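Local coordinates for protein uricase (PDB 4R8X) that catalyses the oxygen-dependent oxidation of urate to 5-hydroxyisourate, the first of three steps that lead from urate to (S)-allantoin, at residues Y13-Y18 with K114-D119; H37-G42 with L134-S139; L54-S57 with G61-S64; A80-G85 with L92-E97; A233-T238 with Y249-T254. One frame throughout, in Å; residues are numbered along the deposited sequence.

Interaction 1. Residues Y13-Y18 with K114-D119; sequences YVFRTY and KEYAFD
Tyr-13 meets Tyr-116 rim to rim, neither ring over the face of the other: the planes stand at 80°, and CD1 of Tyr-13 is 3.8 Å from CD1 of Tyr-116. The two side chains cross at about a right angle. Beyond Val-14, whose side chain turns to the other face of the strand, Phe-15 makes the tighter contact. Its CE1 sits 3.3 Å above the plane of the Tyr-116 ring, over the centre, with the two planes inclined at 43°, so the Phe-15 ring descends on that face with one corner. With CG anti to the backbone N (chi1 -169°), the Tyr-116 ring is carried up to Phe-15. Strand 40-50 runs between strands 5-17 and 108-125 in the antiparallel sheet, and the three rings form an aromatic cluster that bridges it on one face, with CA atoms of Phe-15 and Tyr-116 8.1 Å apart. A second subunit adds to the cluster: its Trp-274 stacks on Phe-15, and its Glu-291 is hydrogen-bonded to the hydroxyl of Tyr-116. The Arg-16 side chain lies apart from the cluster and bends forward along its own strand, NE donating to Thr-17 O at 2.9 Å.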
# COMPACT_ATOMS: atom_id res chain seq x y z
N TYR D 13 -9.45 -0.99 16.33
CA TYR D 13 -9.28 -2.43 16.26
C TYR D 13 -9.78 -3.03 17.55
O TYR D 13 -9.43 -2.59 18.65
CB TYR D 13 -7.83 -2.83 15.99
CG TYR D 13 -7.37 -2.51 14.58
CD1 TYR D 13 -7.63 -3.36 13.53
CD2 TYR D 13 -6.68 -1.33 14.31
CE1 TYR D 13 -7.21 -3.07 12.23
CE2 TYR D 13 -6.27 -1.02 13.02
CZ TYR D 13 -6.53 -1.90 11.99
OH TYR D 13 -6.11 -1.62 10.71
N VAL D 14 -10.64 -4.03 17.41
CA VAL D 14 -11.18 -4.68 18.58
C VAL D 14 -11.26 -6.18 18.32
O VAL D 14 -11.88 -6.62 17.36
CB VAL D 14 -12.51 -4.04 19.04
CG1 VAL D 14 -13.51 -3.97 17.92
CG2 VAL D 14 -13.06 -4.78 20.22
N PHE D 15 -10.56 -6.95 19.15
CA PHE D 15 -10.42 -8.39 18.96
C PHE D 15 -10.94 -9.12 20.18
O PHE D 15 -10.27 -9.20 21.22
CB PHE D 15 -8.95 -8.76 18.70
CG PHE D 15 -8.26 -7.90 17.67
CD1 PHE D 15 -8.88 -7.61 16.46
CD2 PHE D 15 -7.01 -7.37 17.92
CE1 PHE D 15 -8.25 -6.81 15.51
CE2 PHE D 15 -6.37 -6.58 16.98
CZ PHE D 15 -6.98 -6.31 15.77
N ARG D 16 -12.17 -9.62 20.08
CA ARG D 16 -12.77 -10.38 21.18
C ARG D 16 -12.48 -11.86 21.00
O ARG D 16 -12.70 -12.41 19.92
CB ARG D 16 -14.28 -10.12 21.25
CG ARG D 16 -15.09 -11.21 21.95
CD ARG D 16 -14.96 -11.15 23.46
NE ARG D 16 -15.67 -12.28 24.06
CZ ARG D 16 -16.97 -12.30 24.31
NH1 ARG D 16 -17.71 -11.24 24.02
NH2 ARG D 16 -17.53 -13.38 24.83
N THR D 17 -11.98 -12.51 22.04
CA THR D 17 -11.76 -13.94 21.93
C THR D 17 -12.94 -14.71 22.52
O THR D 17 -13.59 -14.26 23.47
CB THR D 17 -10.41 -14.40 22.54
OG1 THR D 17 -10.21 -13.77 23.81
CG2 THR D 17 -9.25 -14.03 21.63
N TYR D 18 -13.24 -15.85 21.92
CA TYR D 18 -14.32 -16.73 22.38
C TYR D 18 -15.68 -16.05 22.51
O TYR D 18 -16.34 -16.14 23.55
CB TYR D 18 -13.92 -17.47 23.66
CG TYR D 18 -12.72 -18.37 23.45
CD1 TYR D 18 -12.84 -19.58 22.78
CD2 TYR D 18 -11.45 -17.99 23.89
CE1 TYR D 18 -11.75 -20.39 22.56
CE2 TYR D 18 -10.36 -18.80 23.68
CZ TYR D 18 -10.51 -20.00 23.01
OH TYR D 18 -9.41 -20.80 22.80
N LYS D 114 -15.06 -3.49 9.48
CA LYS D 114 -14.42 -4.41 8.54
C LYS D 114 -13.85 -5.55 9.34
O LYS D 114 -13.03 -5.33 10.23
CB LYS D 114 -13.30 -3.70 7.79
CG LYS D 114 -13.78 -2.58 6.88
CD LYS D 114 -12.61 -1.89 6.18
CE LYS D 114 -13.09 -0.74 5.30
NZ LYS D 114 -11.97 0.05 4.73
N GLU D 115 -14.28 -6.77 9.05
CA GLU D 115 -13.79 -7.94 9.78
C GLU D 115 -12.28 -8.00 9.68
O GLU D 115 -11.71 -7.65 8.64
CB GLU D 115 -14.38 -9.22 9.20
CG GLU D 115 -13.95 -10.48 9.91
CD GLU D 115 -14.37 -11.74 9.18
OE1 GLU D 115 -14.39 -11.72 7.92
OE2 GLU D 115 -14.68 -12.73 9.85
N TYR D 116 -11.66 -8.39 10.78
CA TYR D 116 -10.23 -8.69 10.84
C TYR D 116 -10.21 -10.21 10.80
O TYR D 116 -10.34 -10.88 11.83
CB TYR D 116 -9.70 -8.14 12.16
CG TYR D 116 -8.19 -8.09 12.37
CD1 TYR D 116 -7.47 -6.93 12.10
CD2 TYR D 116 -7.50 -9.17 12.92
CE1 TYR D 116 -6.09 -6.86 12.34
CE2 TYR D 116 -6.14 -9.11 13.17
CZ TYR D 116 -5.44 -7.95 12.88
OH TYR D 116 -4.08 -7.90 13.14
N ALA D 117 -10.08 -10.75 9.59
CA ALA D 117 -10.42 -12.13 9.29
C ALA D 117 -9.31 -13.11 9.61
O ALA D 117 -8.11 -12.82 9.37
CB ALA D 117 -10.76 -12.27 7.83
N PHE D 118 -9.71 -14.28 10.09
CA PHE D 118 -8.79 -15.39 10.35
C PHE D 118 -9.29 -16.67 9.71
O PHE D 118 -10.48 -16.98 9.79
CB PHE D 118 -8.62 -15.61 11.85
CG PHE D 118 -7.67 -14.64 12.50
CD1 PHE D 118 -8.13 -13.49 13.12
CD2 PHE D 118 -6.30 -14.89 12.48
CE1 PHE D 118 -7.24 -12.60 13.72
CE2 PHE D 118 -5.41 -14.00 13.06
CZ PHE D 118 -5.89 -12.86 13.68
N ASP D 119 -8.39 -17.42 9.10
CA ASP D 119 -8.71 -18.73 8.54
C ASP D 119 -8.39 -19.84 9.52
O ASP D 119 -7.38 -19.79 10.22
CB ASP D 119 -7.85 -19.01 7.31
CG ASP D 119 -8.23 -18.18 6.11
OD1 ASP D 119 -9.43 -17.88 5.92
OD2 ASP D 119 -7.31 -17.87 5.33

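Interaction 2. Residues H37-G42 with L134-S139; sequences HNTIFG and LVFRKS
Phe-136 gathers three side chains of segment 37-42 around its ring, and the aromatic part of this contact is its pairing with His-37. The two rings lie oblique, planes at 37° and centroids 5.6 Å apart, and the side chains run past each other in opposite directions. Contact is made by CE1 of His-37, which comes within 3.7 Å of CE1 of Phe-136.

The apolar contacts fall on the other side of the phenyl tip. The methyl CG2 of Thr-39 reaches CE2 of Phe-136 at 3.8 Å, its side chain crossing the phenylalanine at about a right angle. Ile-40 adds the end of its longer branch, CD1, at 4.1 Å from CD2 of Phe-136. The methyl of Thr-39 can face the ring because CG2 is anti to the backbone N, which turns OG1 back beside that nitrogen.

Hydrogen bonds hold the histidine rather than joining the segments. Thr-39 N donates to His-37 ND1 at 3.1 Å with an N-H...N angle of 161°, arriving 15° out of the imidazole plane. At the far side of the ring, NE2 is hydrogen-bonded to Asp-120. With both nitrogens engaged, the rotation of the imidazole is largely fixed, and its CE1 is presented to the phenyl ring.

Strand 135-138 pairs with strand 108-125 and, across the interface, with an antiparallel strand of a second subunit. The arrangement is thus hydrophobic packing of the turn before strand 40-50 on a strand through which the antiparallel sheet continues into a second subunit.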
# COMPACT_ATOMS: atom_id res chain seq x y z
N HIS D 37 -17.33 -20.35 14.32
CA HIS D 37 -17.04 -20.63 15.72
C HIS D 37 -16.74 -19.40 16.58
O HIS D 37 -16.91 -19.46 17.79
CB HIS D 37 -15.95 -21.71 15.86
CG HIS D 37 -14.66 -21.38 15.18
ND1 HIS D 37 -13.76 -20.46 15.68
CD2 HIS D 37 -14.11 -21.87 14.04
CE1 HIS D 37 -12.72 -20.40 14.87
NE2 HIS D 37 -12.91 -21.23 13.87
N ASN D 38 -16.28 -18.32 15.97
CA ASN D 38 -16.01 -17.06 16.69
C ASN D 38 -14.94 -17.13 17.78
O ASN D 38 -14.96 -16.35 18.74
CB ASN D 38 -17.30 -16.44 17.25
CG ASN D 38 -18.21 -15.87 16.17
OD1 ASN D 38 -17.75 -15.49 15.09
ND2 ASN D 38 -19.51 -15.81 16.46
N THR D 39 -14.01 -18.07 17.64
CA THR D 39 -12.87 -18.15 18.55
C THR D 39 -12.13 -16.82 18.57
O THR D 39 -11.72 -16.34 19.62
CB THR D 39 -11.92 -19.29 18.15
OG1 THR D 39 -12.62 -20.53 18.27
CG2 THR D 39 -10.68 -19.33 19.05
N ILE D 40 -11.99 -16.20 17.40
CA ILE D 40 -11.62 -14.80 17.31
C ILE D 40 -12.77 -14.07 16.63
O ILE D 40 -13.25 -14.49 15.57
CB ILE D 40 -10.30 -14.60 16.54
CG1 ILE D 40 -9.15 -15.31 17.26
CG2 ILE D 40 -9.99 -13.11 16.39
CD1 ILE D 40 -7.90 -15.49 16.42
N PHE D 41 -13.24 -13.02 17.28
CA PHE D 41 -14.31 -12.17 16.77
C PHE D 41 -13.70 -10.78 16.73
O PHE D 41 -13.80 -10.01 17.70
CB PHE D 41 -15.49 -12.25 17.75
CG PHE D 41 -16.73 -11.51 17.30
CD1 PHE D 41 -17.55 -12.03 16.31
CD2 PHE D 41 -17.10 -10.32 17.91
CE1 PHE D 41 -18.72 -11.36 15.93
CE2 PHE D 41 -18.25 -9.65 17.53
CZ PHE D 41 -19.06 -10.17 16.53
N GLY D 42 -13.04 -10.47 15.61
CA GLY D 42 -12.25 -9.26 15.51
C GLY D 42 -12.63 -8.38 14.34
O GLY D 42 -13.08 -8.86 13.30
N LEU D 134 -6.22 -23.89 18.01
CA LEU D 134 -5.31 -22.98 18.70
C LEU D 134 -4.67 -21.96 17.77
O LEU D 134 -4.47 -20.81 18.14
CB LEU D 134 -4.20 -23.78 19.37
CG LEU D 134 -4.63 -24.79 20.43
CD1 LEU D 134 -3.42 -25.54 20.94
CD2 LEU D 134 -5.33 -24.06 21.56
N VAL D 135 -4.32 -22.40 16.57
CA VAL D 135 -3.58 -21.55 15.66
C VAL D 135 -4.43 -21.20 14.45
O VAL D 135 -5.10 -22.08 13.89
CB VAL D 135 -2.26 -22.24 15.22
CG1 VAL D 135 -1.52 -21.40 14.17
CG2 VAL D 135 -1.39 -22.47 16.43
N PHE D 136 -4.41 -19.93 14.08
CA PHE D 136 -5.20 -19.43 12.95
C PHE D 136 -4.35 -18.52 12.07
O PHE D 136 -3.46 -17.83 12.56
CB PHE D 136 -6.45 -18.68 13.45
CG PHE D 136 -7.31 -19.51 14.35
CD1 PHE D 136 -8.30 -20.33 13.82
CD2 PHE D 136 -7.12 -19.50 15.73
CE1 PHE D 136 -9.09 -21.12 14.65
CE2 PHE D 136 -7.91 -20.28 16.57
CZ PHE D 136 -8.90 -21.09 16.03
N ARG D 137 -4.62 -18.55 10.77
CA ARG D 137 -3.95 -17.65 9.84
C ARG D 137 -4.69 -16.33 9.71
O ARG D 137 -5.90 -16.32 9.48
CB ARG D 137 -3.88 -18.29 8.46
CG ARG D 137 -3.48 -17.30 7.40
CD ARG D 137 -3.25 -17.95 6.02
NE ARG D 137 -4.46 -18.50 5.42
CZ ARG D 137 -4.47 -19.10 4.23
NH1 ARG D 137 -3.34 -19.24 3.56
NH2 ARG D 137 -5.59 -19.58 3.73
N LYS D 138 -3.99 -15.22 9.86
CA LYS D 138 -4.59 -13.93 9.55
C LYS D 138 -4.82 -13.86 8.06
O LYS D 138 -3.87 -13.88 7.29
CB LYS D 138 -3.67 -12.79 9.94
CG LYS D 138 -4.17 -11.45 9.47
CD LYS D 138 -5.31 -11.03 10.34
CE LYS D 138 -6.00 -9.77 9.77
NZ LYS D 138 -7.00 -10.01 8.71
N SER D 139 -6.07 -13.73 7.63
CA SER D 139 -6.35 -13.71 6.20
C SER D 139 -6.39 -12.32 5.60
O SER D 139 -7.04 -11.41 6.14
CB SER D 139 -7.66 -14.40 5.90
OG SER D 139 -7.91 -14.31 4.50

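Interaction 3. Residues L54-S57 with G61-S64; sequences LLTS and GDNS
A backbone bond to Thr-56, in the first turn of helix 55-59, brings the following loop back onto the helix, and an Asx turn shapes the loop itself. Asp-62 N donates to Thr-56 O at 3.1 Å, with a nearly straight N-H...O angle of 167°, the donor tilted 33° from the carbonyl plane. Close beside it, two weaker CH...O contacts tie the same backbones: Ser-57 CA lies 3.1 Å from Asp-62 O, and Gly-61 CA approaches Ser-57 O. Gly-61 takes up a positive phi of 66°, a conformation easy for glycine.

The side chains of Thr-56 and Asp-62 lie alongside each other, pointing the same way, and a water joins their ends, bound to Thr-56 OG1 and donating to Asp-62 OD2. A second water donates to both Ser-57 O and Asn-63 OD1, making another bridge between the segments.

The other carboxylate oxygen looks forward along the loop. Asp-62 OD1 accepts from Ser-64 OG at 2.6 Å on its syn lone pair and from Ser-64 N at 2.9 Å, the latter from above the carboxylate plane. This second bond, to the backbone N two residues on, makes the Asx turn, and the two together restrain the rotation of the group. At the start of the helix, Ser-57 OG donates to Leu-54 O at 2.7 Å in the carbonyl plane.

Leu-54 and Leu-55 pack against strand 5-17, helix 69-82 follows the loop, and a third subunit places Gln-245 on Ser-57 and Tyr-180 O on the amide nitrogen of Asn-63.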
# COMPACT_ATOMS: atom_id res chain seq x y z
N LEU D 54 -23.92 19.18 18.93
CA LEU D 54 -22.48 19.20 18.74
C LEU D 54 -22.01 20.49 18.06
O LEU D 54 -20.81 20.71 17.89
CB LEU D 54 -22.03 17.99 17.91
CG LEU D 54 -22.41 16.62 18.48
CD1 LEU D 54 -21.91 15.49 17.59
CD2 LEU D 54 -21.88 16.46 19.90
N LEU D 55 -22.94 21.34 17.66
CA LEU D 55 -22.59 22.47 16.81
C LEU D 55 -21.55 23.40 17.44
O LEU D 55 -20.58 23.78 16.79
CB LEU D 55 -23.83 23.27 16.41
CG LEU D 55 -23.57 24.48 15.52
CD1 LEU D 55 -23.05 24.06 14.14
CD2 LEU D 55 -24.83 25.32 15.40
N THR D 56 -21.73 23.75 18.70
CA THR D 56 -20.82 24.71 19.30
C THR D 56 -19.42 24.15 19.55
O THR D 56 -18.49 24.92 19.79
CB THR D 56 -21.39 25.32 20.59
OG1 THR D 56 -21.67 24.27 21.51
CG2 THR D 56 -22.68 26.11 20.29
N SER D 57 -19.25 22.83 19.48
CA SER D 57 -17.91 22.26 19.57
C SER D 57 -17.11 22.72 18.35
O SER D 57 -15.89 22.88 18.43
CB SER D 57 -17.95 20.72 19.69
OG SER D 57 -18.29 20.06 18.47
N GLY D 61 -15.61 26.15 19.74
CA GLY D 61 -14.54 25.39 20.37
C GLY D 61 -14.94 24.93 21.76
O GLY D 61 -14.09 24.72 22.63
N ASP D 62 -16.24 24.76 21.96
CA ASP D 62 -16.78 24.34 23.26
C ASP D 62 -16.79 22.81 23.34
O ASP D 62 -17.56 22.16 22.64
CB ASP D 62 -18.20 24.89 23.43
CG ASP D 62 -18.73 24.70 24.83
OD1 ASP D 62 -18.16 23.90 25.60
OD2 ASP D 62 -19.73 25.37 25.17
N ASN D 63 -15.97 22.25 24.22
CA ASN D 63 -15.88 20.80 24.35
C ASN D 63 -16.82 20.20 25.41
O ASN D 63 -16.75 19.01 25.69
CB ASN D 63 -14.44 20.37 24.63
CG ASN D 63 -13.54 20.58 23.44
OD1 ASN D 63 -13.94 20.36 22.30
ND2 ASN D 63 -12.30 20.99 23.70
N SER D 64 -17.69 21.04 25.97
CA SER D 64 -18.57 20.63 27.07
C SER D 64 -19.40 19.37 26.81
O SER D 64 -19.57 18.54 27.69
CB SER D 64 -19.48 21.79 27.47
OG SER D 64 -18.71 22.89 27.92
O HOH W 1 -21.80 25.95 23.83
O HOH W 2 -14.06 22.18 20.28

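Interaction 4. Residues A80-G85 with L92-E97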
# COMPACT_ATOMS: atom_id res chain seq x y z
N ALA D 80 -17.30 -4.92 23.51
CA ALA D 80 -16.92 -6.17 22.88
C ALA D 80 -16.81 -7.30 23.90
O ALA D 80 -17.04 -8.46 23.58
CB ALA D 80 -15.61 -6.01 22.12
N ALA D 81 -16.48 -6.95 25.14
CA ALA D 81 -16.36 -7.95 26.19
C ALA D 81 -17.74 -8.39 26.69
O ALA D 81 -17.92 -9.55 27.04
CB ALA D 81 -15.50 -7.45 27.34
N SER D 82 -18.70 -7.47 26.70
CA SER D 82 -20.02 -7.75 27.26
C SER D 82 -21.04 -8.27 26.23
O SER D 82 -22.07 -8.83 26.61
CB SER D 82 -20.58 -6.51 27.97
OG SER D 82 -20.65 -5.39 27.10
N TYR D 83 -20.75 -8.08 24.95
CA TYR D 83 -21.63 -8.57 23.88
C TYR D 83 -21.79 -10.09 23.97
O TYR D 83 -20.80 -10.80 24.07
CB TYR D 83 -21.06 -8.20 22.52
CG TYR D 83 -21.88 -8.66 21.33
CD1 TYR D 83 -23.21 -8.28 21.18
CD2 TYR D 83 -21.32 -9.47 20.35
CE1 TYR D 83 -23.94 -8.68 20.07
CE2 TYR D 83 -22.03 -9.87 19.25
CZ TYR D 83 -23.34 -9.49 19.11
OH TYR D 83 -24.04 -9.91 18.00
N GLU D 84 -23.03 -10.56 23.90
CA GLU D 84 -23.32 -11.98 24.04
C GLU D 84 -23.80 -12.61 22.74
O GLU D 84 -24.10 -13.81 22.69
CB GLU D 84 -24.36 -12.21 25.15
CG GLU D 84 -23.88 -11.74 26.52
CD GLU D 84 -24.82 -12.12 27.64
OE1 GLU D 84 -25.12 -11.25 28.49
OE2 GLU D 84 -25.25 -13.29 27.69
N GLY D 85 -23.86 -11.81 21.68
CA GLY D 85 -24.32 -12.31 20.39
C GLY D 85 -23.21 -12.86 19.54
O GLY D 85 -22.08 -13.02 20.01
N LEU D 92 -22.67 -4.26 16.22
CA LEU D 92 -22.73 -2.84 15.87
C LEU D 92 -24.01 -2.18 16.38
O LEU D 92 -23.98 -1.07 16.90
CB LEU D 92 -22.57 -2.65 14.36
CG LEU D 92 -21.25 -3.11 13.75
CD1 LEU D 92 -21.16 -2.59 12.32
CD2 LEU D 92 -20.02 -2.68 14.57
N GLN D 93 -25.14 -2.87 16.23
CA GLN D 93 -26.38 -2.28 16.73
C GLN D 93 -26.37 -2.14 18.25
O GLN D 93 -26.81 -1.13 18.79
CB GLN D 93 -27.61 -3.06 16.28
CG GLN D 93 -28.89 -2.36 16.69
CD GLN D 93 -30.12 -2.98 16.07
OE1 GLN D 93 -30.03 -3.71 15.09
NE2 GLN D 93 -31.27 -2.69 16.65
N TYR D 94 -25.85 -3.17 18.92
CA TYR D 94 -25.67 -3.18 20.37
C TYR D 94 -24.88 -1.95 20.83
O TYR D 94 -25.28 -1.25 21.77
CB TYR D 94 -24.97 -4.48 20.77
CG TYR D 94 -24.50 -4.62 22.20
CD1 TYR D 94 -25.40 -4.69 23.26
CD2 TYR D 94 -23.14 -4.78 22.49
CE1 TYR D 94 -24.95 -4.87 24.56
CE2 TYR D 94 -22.69 -4.95 23.77
CZ TYR D 94 -23.59 -4.99 24.81
OH TYR D 94 -23.14 -5.17 26.09
N VAL D 95 -23.77 -1.68 20.16
CA VAL D 95 -22.92 -0.53 20.51
C VAL D 95 -23.59 0.82 20.23
O VAL D 95 -23.53 1.72 21.07
CB VAL D 95 -21.55 -0.62 19.80
CG1 VAL D 95 -20.75 0.67 19.99
CG2 VAL D 95 -20.76 -1.82 20.32
N CYS D 96 -24.22 0.96 19.06
CA CYS D 96 -24.97 2.17 18.73
C CYS D 96 -26.00 2.49 19.80
O CYS D 96 -26.09 3.63 20.26
CB CYS D 96 -25.71 1.98 17.40
SG CYS D 96 -24.70 1.99 15.91
N GLU D 97 -26.79 1.49 20.15
CA GLU D 97 -27.85 1.71 21.13
C GLU D 97 -27.27 2.06 22.49
O GLU D 97 -27.80 2.91 23.20
CB GLU D 97 -28.75 0.47 21.20
CG GLU D 97 -29.61 0.37 19.95
CD GLU D 97 -30.34 -0.95 19.79
OE1 GLU D 97 -29.99 -1.95 20.45
OE2 GLU D 97 -31.29 -0.97 18.97
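Tyr-94 reaches from helix 88-102 to Ser-82 and Tyr-83, where helix 69-82 ends, and so spans the two arms of a helix-loop-helix connection. Two positions before it, Leu-92 turns to the far side of its helix, where it packs on strands 108-125 and 143-153; the pair of helices lies over the large antiparallel sheet. Gln-93 also stays on its own helix, its NE2 donating to Glu-97 OE2 at 2.9 Å along an almost perfectly straight line (178°). The acceptor lies in the amide plane of Gln-93, but the nitrogen stands above the plane of the Glu-97 carboxylate.

Tyr-94 then carries the contact across. Its CB points toward segment 80-85, and with CG anti to the backbone N (chi1 171°) the ring extends to the chain that leaves the first helix. There it slides past the Tyr-83 side chain in the opposite direction. The rings are oblique, planes at 39° and centroids 5.6 Å apart, and CD2 of Tyr-94 touches CD1 of Tyr-83 at 3.7 Å. Farther along the same rim, CE2 of Tyr-94 rests 3.8 Å from Tyr-83 CB.

Tyr-83 has other supports: Phe-91 meets its ring edge-to-face, and its hydroxyl bonds to Thr-87 N. One helical turn beyond Leu-92, Val-95 turns toward Ile-76 and His-79 of helix 69-82. The polar end of the contact is the pair of hydroxyls, Ser-82 OG and Tyr-94 OH, hydrogen-bonded at 2.7 Å with the serine oxygen in the plane of the tyrosine ring.

Interaction 5. Residues A233-T238 with Y249-T254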
# COMPACT_ATOMS: atom_id res chain seq x y z
N ALA D 233 -19.11 -17.91 -5.86
CA ALA D 233 -18.12 -18.78 -6.46
C ALA D 233 -18.78 -19.90 -7.26
O ALA D 233 -18.33 -20.24 -8.36
CB ALA D 233 -17.22 -19.36 -5.39
N SER D 234 -19.86 -20.45 -6.72
CA SER D 234 -20.57 -21.56 -7.34
C SER D 234 -21.23 -21.15 -8.65
O SER D 234 -21.17 -21.87 -9.65
CB SER D 234 -21.62 -22.14 -6.39
OG SER D 234 -20.99 -22.69 -5.24
N VAL D 235 -21.85 -19.97 -8.65
CA VAL D 235 -22.47 -19.46 -9.86
C VAL D 235 -21.41 -19.13 -10.92
O VAL D 235 -21.57 -19.47 -12.09
CB VAL D 235 -23.35 -18.23 -9.56
CG1 VAL D 235 -23.87 -17.59 -10.86
CG2 VAL D 235 -24.52 -18.65 -8.65
N PHE D 236 -20.30 -18.51 -10.50
CA PHE D 236 -19.19 -18.23 -11.42
C PHE D 236 -18.70 -19.53 -12.08
O PHE D 236 -18.47 -19.58 -13.29
CB PHE D 236 -18.06 -17.54 -10.64
CG PHE D 236 -17.01 -16.87 -11.51
CD1 PHE D 236 -17.29 -16.45 -12.80
CD2 PHE D 236 -15.73 -16.66 -11.01
CE1 PHE D 236 -16.32 -15.82 -13.58
CE2 PHE D 236 -14.75 -16.04 -11.77
CZ PHE D 236 -15.04 -15.62 -13.06
N HIS D 237 -18.59 -20.59 -11.27
CA HIS D 237 -18.15 -21.90 -11.76
C HIS D 237 -19.09 -22.51 -12.79
O HIS D 237 -18.64 -23.00 -13.82
CB HIS D 237 -17.96 -22.85 -10.57
CG HIS D 237 -17.76 -24.29 -10.93
ND1 HIS D 237 -16.52 -24.87 -11.03
CD2 HIS D 237 -18.66 -25.27 -11.17
CE1 HIS D 237 -16.66 -26.15 -11.33
NE2 HIS D 237 -17.95 -26.42 -11.41
N THR D 238 -20.38 -22.44 -12.53
CA THR D 238 -21.37 -23.17 -13.32
C THR D 238 -21.90 -22.39 -14.54
O THR D 238 -22.05 -22.95 -15.63
CB THR D 238 -22.55 -23.60 -12.43
OG1 THR D 238 -22.09 -24.55 -11.46
CG2 THR D 238 -23.67 -24.23 -13.25
N TYR D 249 -25.87 -10.41 -12.26
CA TYR D 249 -27.32 -10.53 -12.23
C TYR D 249 -27.71 -11.91 -11.71
O TYR D 249 -28.54 -12.04 -10.81
CB TYR D 249 -27.91 -10.30 -13.62
CG TYR D 249 -29.43 -10.37 -13.68
CD1 TYR D 249 -30.21 -9.53 -12.90
CD2 TYR D 249 -30.07 -11.27 -14.53
CE1 TYR D 249 -31.60 -9.59 -12.96
CE2 TYR D 249 -31.45 -11.32 -14.60
CZ TYR D 249 -32.21 -10.48 -13.81
OH TYR D 249 -33.58 -10.53 -13.87
N HIS D 250 -27.07 -12.94 -12.26
CA HIS D 250 -27.35 -14.31 -11.85
C HIS D 250 -26.87 -14.67 -10.45
O HIS D 250 -27.52 -15.43 -9.75
CB HIS D 250 -26.84 -15.28 -12.91
CG HIS D 250 -27.71 -15.34 -14.12
ND1 HIS D 250 -28.65 -16.33 -14.30
CD2 HIS D 250 -27.83 -14.50 -15.17
CE1 HIS D 250 -29.29 -16.12 -15.44
NE2 HIS D 250 -28.82 -15.00 -15.97
N ILE D 251 -25.73 -14.12 -10.04
CA ILE D 251 -25.31 -14.30 -8.66
C ILE D 251 -26.37 -13.69 -7.74
O ILE D 251 -26.77 -14.31 -6.74
CB ILE D 251 -23.94 -13.67 -8.41
CG1 ILE D 251 -22.85 -14.43 -9.18
CG2 ILE D 251 -23.65 -13.66 -6.91
CD1 ILE D 251 -21.46 -13.76 -9.16
N GLY D 252 -26.82 -12.48 -8.07
CA GLY D 252 -27.83 -11.81 -7.27
C GLY D 252 -29.13 -12.58 -7.19
O GLY D 252 -29.70 -12.72 -6.11
N LEU D 253 -29.61 -13.07 -8.33
CA LEU D 253 -30.84 -13.87 -8.35
C LEU D 253 -30.72 -15.08 -7.44
O LEU D 253 -31.66 -15.43 -6.73
CB LEU D 253 -31.15 -14.34 -9.78
CG LEU D 253 -31.55 -13.29 -10.82
CD1 LEU D 253 -31.64 -13.94 -12.20
CD2 LEU D 253 -32.85 -12.59 -10.46
N THR D 254 -29.57 -15.75 -7.50
CA THR D 254 -29.35 -16.97 -6.73
C THR D 254 -29.36 -16.68 -5.23
O THR D 254 -29.94 -17.43 -4.45
CB THR D 254 -28.04 -17.68 -7.14
OG1 THR D 254 -28.04 -17.88 -8.56
CG2 THR D 254 -27.95 -19.04 -6.47
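Val-235 packs both its methyls against helix 244-258, one toward Ile-251 and the other toward Thr-254. Its CB points to that helix, and chi1 of 173° sets CG1 anti to the backbone N, so that each branch meets a different residue of the partner helix.

Val-235 CG1 lies 3.7 Å from CG1 of Ile-251, where the two side chains run at a slant to each other. Val-235 CG1 also comes within 4.0 Å of Ile-251 N and 4.2 Å of His-250 C, so it rests on backbone as well as on side chain. The second branch takes the next turn: Val-235 CG2 is 3.6 Å from Thr-254 OG1, and here valine and threonine slide past each other in opposite directions.

Thr-254 OG1 faces the methyl while its proton is given to His-250 O at 2.8 Å. Thr-254 N donates to the same carbonyl oxygen, the two donors arriving from opposite faces of its plane. The buried OG1 of Thr-254 is thereby satisfied within its own helix. His-250 sets its CB toward Val-235 but leads its imidazole away, to meet the ring of His-246.

The short helical segments cross at 131°, with axes 9.5 Å apart at closest approach. Phe-236 and Ile-251 face strand 198-208, and the side chain of His-250 is about 9 Å from that of Gln-245, a predicted urate-binding residue; this is a largely apolar seam in a pair of helices packed on the antiparallel sheet, as in the tunnelling fold (T-fold) of uricases.

In the fold
Interactions 1 and 2 form one continuous patch, their centres about 7 Å apart: Arg-16 O meets Phe-41 N at 2.8 Å, and Tyr-116 packs on Lys-138, with which it also makes a cation-pi contact. Interaction 4 joins this patch through Arg-16, whose NH1 reaches Ala-80 O (2.9 Å) and Tyr-83 O, tying the helix end to the sheet. Interaction 3 stands apart, its centre about 34 Å from that of interaction 1 and about 50 Å from that of interaction 5, in the C-terminal half of the chain. Gln-245 is their common reference: interaction 5 is close to that of its own chain, interaction 3 to that of a third subunit, consistent with a urate site at a subunit interface.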